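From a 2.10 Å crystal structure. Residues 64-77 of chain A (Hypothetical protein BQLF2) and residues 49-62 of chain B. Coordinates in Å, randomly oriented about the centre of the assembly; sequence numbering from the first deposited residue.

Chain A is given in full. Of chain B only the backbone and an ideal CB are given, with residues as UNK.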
# COMPACT_ATOMS: atom_id res chain seq x y z
N ALA A 64 5.47 -2.68 -5.22
CA ALA A 64 5.42 -1.93 -6.47
C ALA A 64 4.26 -2.43 -7.34
O ALA A 64 3.52 -1.64 -7.92
CB ALA A 64 6.74 -2.08 -7.23
N MSE A 65 4.10 -3.75 -7.42
CA MSE A 65 3.03 -4.34 -8.22
C MSE A 65 1.65 -3.82 -7.83
O MSE A 65 0.88 -3.37 -8.70
CB MSE A 65 3.04 -5.86 -8.08
CG MSE A 65 2.05 -6.60 -9.00
SE MSE A 65 2.07 -6.11 -10.91
CE MSE A 65 3.65 -7.08 -11.54
N ARG A 66 1.32 -3.86 -6.54
CA ARG A 66 0.02 -3.38 -6.10
C ARG A 66 -0.14 -1.86 -6.24
O ARG A 66 -1.24 -1.37 -6.53
CB ARG A 66 -0.32 -3.84 -4.66
CG ARG A 66 0.66 -3.52 -3.53
CD ARG A 66 0.22 -4.28 -2.24
NE ARG A 66 1.12 -4.19 -1.09
CZ ARG A 66 1.32 -3.08 -0.36
NH1 ARG A 66 0.67 -1.96 -0.65
NH2 ARG A 66 2.15 -3.11 0.68
N LYS A 67 0.95 -1.11 -6.05
CA LYS A 67 0.86 0.34 -6.23
C LYS A 67 0.65 0.65 -7.72
O LYS A 67 -0.18 1.50 -8.08
CB LYS A 67 2.12 1.07 -5.72
CG LYS A 67 2.22 1.15 -4.22
CD LYS A 67 3.32 2.11 -3.79
CE LYS A 67 3.41 2.20 -2.26
NZ LYS A 67 4.41 3.21 -1.79
N ILE A 68 1.37 -0.04 -8.59
CA ILE A 68 1.24 0.17 -10.03
C ILE A 68 -0.16 -0.16 -10.55
O ILE A 68 -0.75 0.62 -11.31
CB ILE A 68 2.28 -0.66 -10.80
CG1 ILE A 68 3.66 0.01 -10.67
CG2 ILE A 68 1.83 -0.82 -12.24
CD1 ILE A 68 4.83 -0.83 -11.14
N GLU A 69 -0.71 -1.29 -10.14
CA GLU A 69 -2.05 -1.64 -10.60
C GLU A 69 -3.06 -0.58 -10.14
O GLU A 69 -3.96 -0.22 -10.88
CB GLU A 69 -2.48 -3.01 -10.10
CG GLU A 69 -3.90 -3.38 -10.54
CD GLU A 69 -4.22 -4.86 -10.40
OE1 GLU A 69 -3.29 -5.68 -10.30
OE2 GLU A 69 -5.42 -5.20 -10.41
N ALA A 70 -2.92 -0.12 -8.90
CA ALA A 70 -3.83 0.88 -8.36
C ALA A 70 -3.80 2.16 -9.20
O ALA A 70 -4.85 2.69 -9.56
CB ALA A 70 -3.47 1.21 -6.92
N LYS A 71 -2.59 2.65 -9.49
CA LYS A 71 -2.39 3.85 -10.30
C LYS A 71 -2.89 3.71 -11.74
O LYS A 71 -3.58 4.61 -12.26
CB LYS A 71 -0.91 4.23 -10.31
CG LYS A 71 -0.41 4.79 -9.01
CD LYS A 71 1.09 5.05 -9.07
CE LYS A 71 1.60 5.70 -7.79
NZ LYS A 71 2.14 7.05 -8.07
N VAL A 72 -2.54 2.61 -12.39
CA VAL A 72 -2.98 2.39 -13.76
C VAL A 72 -4.50 2.48 -13.81
O VAL A 72 -5.05 3.19 -14.65
CB VAL A 72 -2.53 1.00 -14.29
CG1 VAL A 72 -3.30 0.65 -15.55
CG2 VAL A 72 -1.05 1.03 -14.61
N ARG A 73 -5.17 1.76 -12.91
CA ARG A 73 -6.63 1.76 -12.85
C ARG A 73 -7.21 3.17 -12.68
O ARG A 73 -8.17 3.56 -13.34
CB ARG A 73 -7.11 0.85 -11.71
CG ARG A 73 -7.05 -0.65 -12.03
CD ARG A 73 -7.59 -1.47 -10.87
NE ARG A 73 -7.40 -2.91 -11.05
CZ ARG A 73 -8.15 -3.69 -11.83
NH1 ARG A 73 -9.16 -3.17 -12.51
NH2 ARG A 73 -7.90 -4.99 -11.91
N SER A 74 -6.63 3.94 -11.76
CA SER A 74 -7.12 5.28 -11.54
C SER A 74 -6.98 6.10 -12.83
O SER A 74 -7.96 6.66 -13.32
CB SER A 74 -6.32 5.94 -10.42
OG SER A 74 -6.79 7.26 -10.21
N ARG A 75 -5.78 6.13 -13.39
CA ARG A 75 -5.54 6.90 -14.61
C ARG A 75 -6.30 6.43 -15.83
O ARG A 75 -6.63 7.25 -16.70
CB ARG A 75 -4.06 6.95 -14.92
CG ARG A 75 -3.34 7.66 -13.84
CD ARG A 75 -1.90 7.93 -14.12
NE ARG A 75 -1.29 8.34 -12.87
CZ ARG A 75 -0.03 8.72 -12.73
NH1 ARG A 75 0.78 8.76 -13.77
NH2 ARG A 75 0.42 9.05 -11.52
N ALA A 76 -6.59 5.14 -15.91
CA ALA A 76 -7.31 4.59 -17.04
C ALA A 76 -8.82 4.81 -16.90
O ALA A 76 -9.57 4.65 -17.85
CB ALA A 76 -7.01 3.08 -17.16
N ALA A 77 -9.26 5.18 -15.70
CA ALA A 77 -10.68 5.38 -15.41
C ALA A 77 -11.50 6.13 -16.48
O ALA A 77 -12.62 5.74 -16.81
CB ALA A 77 -10.83 6.09 -14.05
N UNK B 49 -11.90 -4.70 -20.53
CA UNK B 49 -11.13 -3.64 -19.91
C UNK B 49 -10.23 -4.22 -18.82
O UNK B 49 -9.05 -3.90 -18.74
CB UNK B 49 -12.06 -2.57 -19.33
N UNK B 50 -10.80 -5.09 -17.98
CA UNK B 50 -10.07 -5.72 -16.89
C UNK B 50 -8.89 -6.55 -17.39
O UNK B 50 -7.84 -6.61 -16.75
CB UNK B 50 -11.02 -6.60 -16.07
N UNK B 51 -9.08 -7.20 -18.54
CA UNK B 51 -8.05 -8.04 -19.12
C UNK B 51 -6.86 -7.22 -19.61
O UNK B 51 -5.71 -7.61 -19.44
CB UNK B 51 -8.63 -8.86 -20.27
N UNK B 52 -7.16 -6.08 -20.22
CA UNK B 52 -6.12 -5.19 -20.74
C UNK B 52 -5.38 -4.50 -19.58
O UNK B 52 -4.16 -4.44 -19.57
CB UNK B 52 -6.73 -4.15 -21.68
N UNK B 53 -6.15 -4.00 -18.62
CA UNK B 53 -5.59 -3.30 -17.48
C UNK B 53 -4.67 -4.20 -16.65
O UNK B 53 -3.55 -3.81 -16.30
CB UNK B 53 -6.72 -2.75 -16.60
N UNK B 54 -5.14 -5.41 -16.34
CA UNK B 54 -4.33 -6.34 -15.57
C UNK B 54 -3.06 -6.72 -16.33
O UNK B 54 -1.96 -6.71 -15.78
CB UNK B 54 -5.14 -7.59 -15.23
N UNK B 55 -3.21 -7.04 -17.61
CA UNK B 55 -2.08 -7.43 -18.44
C UNK B 55 -1.03 -6.32 -18.53
O UNK B 55 0.17 -6.58 -18.49
CB UNK B 55 -2.57 -7.81 -19.84
N UNK B 56 -1.50 -5.08 -18.63
CA UNK B 56 -0.61 -3.92 -18.72
C UNK B 56 0.04 -3.63 -17.37
O UNK B 56 1.21 -3.24 -17.29
CB UNK B 56 -1.38 -2.69 -19.21
N UNK B 57 -0.74 -3.80 -16.30
CA UNK B 57 -0.21 -3.55 -14.97
C UNK B 57 0.88 -4.57 -14.67
O UNK B 57 1.91 -4.23 -14.09
CB UNK B 57 -1.32 -3.61 -13.92
N UNK B 58 0.67 -5.82 -15.08
CA UNK B 58 1.67 -6.86 -14.85
C UNK B 58 2.94 -6.58 -15.63
O UNK B 58 4.04 -6.88 -15.16
CB UNK B 58 1.11 -8.23 -15.23
N UNK B 59 2.79 -5.99 -16.81
CA UNK B 59 3.95 -5.67 -17.63
C UNK B 59 4.78 -4.57 -16.97
O UNK B 59 6.01 -4.63 -16.96
CB UNK B 59 3.51 -5.24 -19.03
N UNK B 60 4.11 -3.56 -16.44
CA UNK B 60 4.82 -2.47 -15.78
C UNK B 60 5.44 -3.01 -14.49
O UNK B 60 6.54 -2.59 -14.11
CB UNK B 60 3.88 -1.29 -15.49
N UNK B 61 4.74 -3.93 -13.84
CA UNK B 61 5.27 -4.51 -12.61
C UNK B 61 6.60 -5.18 -12.86
O UNK B 61 7.56 -5.00 -12.10
CB UNK B 61 4.28 -5.51 -12.01
N UNK B 62 6.67 -5.96 -13.93
CA UNK B 62 7.90 -6.66 -14.28
C UNK B 62 9.06 -5.69 -14.53
O UNK B 62 10.21 -5.99 -14.21
CB UNK B 62 7.67 -7.53 -15.52

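The two helices run at 137° between their N-to-C directions, with axes 8.9 Å apart at closest approach, so chain B positions spaced three or four apart return to chain A. All fourteen have helical backbone angles.

Position 49 has its CB sideways and nothing of chain A within 5.5 Å, so many residues would serve, long polar ones included. It is Arg49(B), whose side chain makes no contact with chain A.

At position 50 the CB also points sideways, but lies 5.3 Å from Arg73(A) NH1. A guanidinium within reach favours an acid, or a neutral acceptor such as glutamine. The residue is Glu50(B), and its carboxylate meets the guanidinium with both oxygens: Arg73(A) NH1 donates to Glu50(B) OE1 and Arg73(A) NH2 to Glu50(B) OE2, each at 2.8 Å, in a salt bridge. Glu69(A) OE2 already accepts from Arg73(A) NH2 at 2.9 Å, so the arginine links acids on both helices.

Positions 51 and 52 are out of reach of chain A, which sets no preference there; they are Ser51(B) and Ile52(B).

Position 53 points toward chain A, its CB 4.9 Å from Val72(A) CG1 and 4.8 Å from Arg73(A) NH1. Ala76(A) adds a further apolar surface, so a medium-sized aliphatic such as isoleucine, leucine or valine would suit. Ile53(B) places CG2 over one face of the guanidinium and 3.7 Å from Arg73(A) CG, while its CD1 reaches Ala76(A) CB at 4.0 Å.

At position 54 the CB is sideways, 5.0 Å from Arg73(A) NH2. A small aliphatic or a polar residue could fit beside the charged pair. Val54(B) packs CG2 against Arg73(A) NH2 at 3.6 Å.

Position 55, out of reach, is Ser55(B). Position 56 is marginal, its sideways CB 5.3 Å from Val72(A) CG1; it is Ser56(B), whose OG donates to Ile52(B) O within its own helix.

Position 57 faces chain A closely: its CB is 3.9 Å from Glu69(A) CA, with Ile68(A) and Val72(A) nearby. Such proximity to backbone favours alanine, serine or perhaps glycine. Ser57(B) lies with OG 3.6 Å from both Glu69(A) CA and Val72(A) CB, and satisfies its hydroxyl by donating to Ile53(B) O at 2.9 Å.

Position 58 points away, although its CB is 4.6 Å from Met65(A) CE; a long polar chain can extend outward. It is Arg58(B). Position 59, also directed away, is Ala59(B).

Position 60 points toward Ile68(A), with its CB 3.9 Å from Ile68(A) CG2, and an aliphatic side chain is expected. Leu60(B) extends CD1 to Val72(A) CG2 at 3.7 Å.

At position 61 an ideal CB would clash, at 1.8 Å from Met65(A) CE, the methyl of a selenomethionine. Glycine alone fits this conformation. Gly61(B) lets Met65(A) CE approach its CA to 3.2 Å.

Position 62 points away and tolerates many residues; it is Ala62(B).

Chain B 49-62: RESIIVSSSRALGA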
# COMPACT_ATOMS: atom_id res chain seq x y z
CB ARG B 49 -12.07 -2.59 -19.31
CG ARG B 49 -11.37 -1.51 -18.52
CD ARG B 49 -12.36 -0.54 -17.94
NE ARG B 49 -13.31 -1.19 -17.04
CZ ARG B 49 -14.62 -1.20 -17.21
NH1 ARG B 49 -15.17 -0.58 -18.26
NH2 ARG B 49 -15.40 -1.82 -16.33
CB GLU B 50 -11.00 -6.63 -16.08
CG GLU B 50 -10.34 -7.34 -14.89
CD GLU B 50 -10.23 -6.47 -13.63
OE1 GLU B 50 -10.60 -5.29 -13.69
OE2 GLU B 50 -9.77 -6.99 -12.59
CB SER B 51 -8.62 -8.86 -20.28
OG SER B 51 -7.87 -8.65 -21.46
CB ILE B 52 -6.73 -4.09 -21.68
CG1 ILE B 52 -7.25 -4.72 -22.97
CG2 ILE B 52 -5.69 -3.04 -22.01
CD1 ILE B 52 -7.93 -3.73 -23.95
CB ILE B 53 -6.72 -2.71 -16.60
CG1 ILE B 53 -7.20 -1.39 -17.23
CG2 ILE B 53 -6.25 -2.54 -15.13
CD1 ILE B 53 -8.26 -0.66 -16.44
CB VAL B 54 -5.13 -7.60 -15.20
CG1 VAL B 54 -4.21 -8.68 -14.63
CG2 VAL B 54 -6.18 -7.24 -14.17
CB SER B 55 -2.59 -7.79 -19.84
OG SER B 55 -1.51 -8.06 -20.72
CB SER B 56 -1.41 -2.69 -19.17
OG SER B 56 -2.30 -3.00 -20.23
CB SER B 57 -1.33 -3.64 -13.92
OG SER B 57 -2.24 -2.56 -14.06
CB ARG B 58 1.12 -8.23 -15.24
CG ARG B 58 -0.06 -8.60 -14.40
CD ARG B 58 -0.56 -9.98 -14.66
NE ARG B 58 -1.39 -10.38 -13.53
CZ ARG B 58 -2.26 -11.38 -13.54
NH1 ARG B 58 -2.43 -12.10 -14.64
NH2 ARG B 58 -2.96 -11.65 -12.44
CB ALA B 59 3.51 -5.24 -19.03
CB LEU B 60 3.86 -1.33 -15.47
CG LEU B 60 3.25 -0.59 -16.67
CD1 LEU B 60 2.18 0.37 -16.20
CD2 LEU B 60 4.35 0.15 -17.42
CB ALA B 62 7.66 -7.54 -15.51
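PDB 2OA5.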